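Purine nucleoside phosphorylase (Thermus thermophilus, PDB 6TK9) catalyses the reversible phosphorolysis of purine nucleosides, probably including inosine and guanosine, to free purine base and ribose 1-phosphate. Local coordinates at residues A[156-161]-A[218-223]. Numbering follows the deposited sequence.
Sequences FEAYDP and ALRHLG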
loop_
_atom_site.group_PDB
_atom_site.type_symbol
_atom_site.label_atom_id
_atom_site.label_comp_id
_atom_site.label_asym_id
_atom_site.label_seq_id
_atom_site.Cartn_x
_atom_site.Cartn_y
_atom_site.Cartn_z
ATOM N N PHE A 156 -3.952 18.087 -14.612
ATOM C CA PHE A 156 -5.343 17.629 -14.373
ATOM C C PHE A 156 -6.098 17.663 -15.703
ATOM O O PHE A 156 -5.917 18.631 -16.479
ATOM C CB PHE A 156 -6.033 18.521 -13.344
ATOM C CG PHE A 156 -5.750 18.182 -11.909
ATOM C CD1 PHE A 156 -4.554 17.590 -11.530
ATOM C CD2 PHE A 156 -6.683 18.475 -10.927
ATOM C CE1 PHE A 156 -4.289 17.325 -10.197
ATOM C CE2 PHE A 156 -6.425 18.189 -9.591
ATOM C CZ PHE A 156 -5.230 17.616 -9.231
ATOM N N GLU A 157 -6.913 16.638 -15.962
ATOM C CA GLU A 157 -7.696 16.521 -17.218
ATOM C C GLU A 157 -6.696 16.599 -18.376
ATOM O O GLU A 157 -7.012 17.251 -19.371
ATOM C CB GLU A 157 -8.753 17.635 -17.307
ATOM C CG GLU A 157 -10.007 17.372 -16.488
ATOM C CD GLU A 157 -9.791 17.304 -14.982
ATOM O OE1 GLU A 157 -9.413 18.343 -14.409
ATOM O OE2 GLU A 157 -9.977 16.201 -14.383
ATOM N N ALA A 158 -5.510 16.004 -18.222
ATOM C CA ALA A 158 -4.470 15.959 -19.277
ATOM C C ALA A 158 -5.084 15.254 -20.491
ATOM O O ALA A 158 -5.024 15.792 -21.621
ATOM C CB ALA A 158 -3.235 15.245 -18.784
ATOM N N TYR A 159 -5.705 14.104 -20.245
ATOM C CA TYR A 159 -6.536 13.391 -21.235
ATOM C C TYR A 159 -7.908 14.085 -21.268
ATOM O O TYR A 159 -8.603 14.120 -20.217
ATOM C CB TYR A 159 -6.503 11.912 -20.893
ATOM C CG TYR A 159 -5.155 11.247 -21.076
ATOM C CD1 TYR A 159 -4.658 10.968 -22.346
ATOM C CD2 TYR A 159 -4.404 10.817 -19.991
ATOM C CE1 TYR A 159 -3.453 10.304 -22.526
ATOM C CE2 TYR A 159 -3.203 10.146 -20.156
ATOM C CZ TYR A 159 -2.720 9.903 -21.427
ATOM O OH TYR A 159 -1.540 9.255 -21.608
ATOM N N ASP A 160 -8.239 14.702 -22.414
ATOM C CA ASP A 160 -9.474 15.502 -22.612
ATOM C C ASP A 160 -10.671 14.676 -22.178
ATOM O O ASP A 160 -10.833 13.548 -22.638
ATOM C CB ASP A 160 -9.691 15.961 -24.055
ATOM C CG ASP A 160 -10.874 16.920 -24.184
ATOM O OD1 ASP A 160 -11.988 16.423 -24.468
ATOM O OD2 ASP A 160 -10.679 18.157 -23.994
ATOM N N PRO A 161 -11.509 15.221 -21.261
ATOM C CA PRO A 161 -12.723 14.546 -20.798
ATOM C C PRO A 161 -13.809 14.372 -21.875
ATOM O O PRO A 161 -14.505 13.375 -21.802
ATOM C CB PRO A 161 -13.246 15.460 -19.678
ATOM C CG PRO A 161 -12.056 16.277 -19.284
ATOM C CD PRO A 161 -11.307 16.503 -20.573
ATOM N N ALA A 218 3.961 17.913 -23.178
ATOM C CA ALA A 218 4.317 18.899 -24.231
ATOM C C ALA A 218 3.043 19.506 -24.839
ATOM O O ALA A 218 3.007 20.746 -25.021
ATOM C CB ALA A 218 5.193 18.250 -25.281
ATOM N N LEU A 219 2.035 18.671 -25.112
ATOM C CA LEU A 219 0.795 19.062 -25.823
ATOM C C LEU A 219 -0.163 19.814 -24.888
ATOM O O LEU A 219 -0.868 20.725 -25.400
ATOM C CB LEU A 219 0.144 17.821 -26.435
ATOM C CG LEU A 219 0.788 17.362 -27.741
ATOM C CD1 LEU A 219 0.339 15.967 -28.111
ATOM C CD2 LEU A 219 0.467 18.328 -28.864
ATOM N N ARG A 220 -0.193 19.512 -23.585
ATOM C CA ARG A 220 -1.091 20.249 -22.644
ATOM C C ARG A 220 -0.457 21.607 -22.330
ATOM O O ARG A 220 -1.201 22.594 -22.134
ATOM C CB ARG A 220 -1.385 19.434 -21.382
ATOM C CG ARG A 220 -2.193 18.173 -21.644
ATOM C CD ARG A 220 -3.628 18.411 -22.071
ATOM N NE ARG A 220 -4.335 19.330 -21.203
ATOM C CZ ARG A 220 -4.907 20.452 -21.599
ATOM N NH1 ARG A 220 -4.926 20.791 -22.878
ATOM N NH2 ARG A 220 -5.462 21.245 -20.708
ATOM N N HIS A 221 0.874 21.672 -22.324
ATOM C CA HIS A 221 1.637 22.950 -22.280
ATOM C C HIS A 221 1.093 23.891 -23.368
ATOM O O HIS A 221 0.806 25.060 -23.050
ATOM C CB HIS A 221 3.131 22.640 -22.408
ATOM C CG HIS A 221 4.024 23.830 -22.437
ATOM N ND1 HIS A 221 4.784 24.153 -23.551
ATOM C CD2 HIS A 221 4.315 24.746 -21.492
ATOM C CE1 HIS A 221 5.490 25.242 -23.295
ATOM N NE2 HIS A 221 5.216 25.629 -22.041
ATOM N N LEU A 222 0.866 23.355 -24.572
ATOM C CA LEU A 222 0.474 24.095 -25.805
ATOM C C LEU A 222 -1.018 24.419 -25.822
ATOM O O LEU A 222 -1.387 25.332 -26.585
ATOM C CB LEU A 222 0.864 23.253 -27.022
ATOM C CG LEU A 222 2.368 23.198 -27.257
ATOM C CD1 LEU A 222 2.715 22.109 -28.238
ATOM C CD2 LEU A 222 2.885 24.544 -27.734
ATOM N N GLY A 223 -1.823 23.691 -25.034
ATOM C CA GLY A 223 -3.288 23.848 -24.931
ATOM C C GLY A 223 -4.031 22.951 -25.909
ATOM O O GLY A 223 -5.240 23.147 -26.078
#
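Arg220 reaches from helix 213-222 to Ala158, and its CD makes the closest approach, flanked along the chain by CG and NE. Its CB points at the loop but stops short of it. With CG set opposite the carbonyl carbon (chi1 -66°), the chain leaves the helix and bends at chi2 and chi3, which lays its middle alongside Ala158. There Arg220 CG lies 3.7 Å from Ala158 O and 4.2 Å from Ala158 CB, the one side-chain contact, and Arg220 CD sits 3.0 Å from Ala158 O, a close approach of a methylene to a carbonyl. Arg220 NE follows, 3.6 Å from Ala158 O and 3.9 Å from Glu157 O; both oxygens lie oblique to the guanidinium, and neither is hydrogen-bonded to it. NH1 turns back to the end of its own helix and hydrogen-bonds the carbonyl oxygen of Ala224, whose N closes the Schellman motif on Leu219 O, with Gly223 as C-prime residue; Gly223 O lies in the guanidinium plane at its edge. Asp160 OD2 remains 6.4 Å from Arg220 NH1. Glu157 instead forms a salt bridge with Arg194 of the second subunit. In this alpha/beta fold of the phosphorylase superfamily, helix 213-222 lies beside the mixed sheet, Leu219 touching strand 106-115; Ala158 and Tyr159 also pack on its Val216, while Asp160 N-caps helix 161-173 and the backbone of Asp160 hydrogen-bonds that of Val226 in strand 225-235.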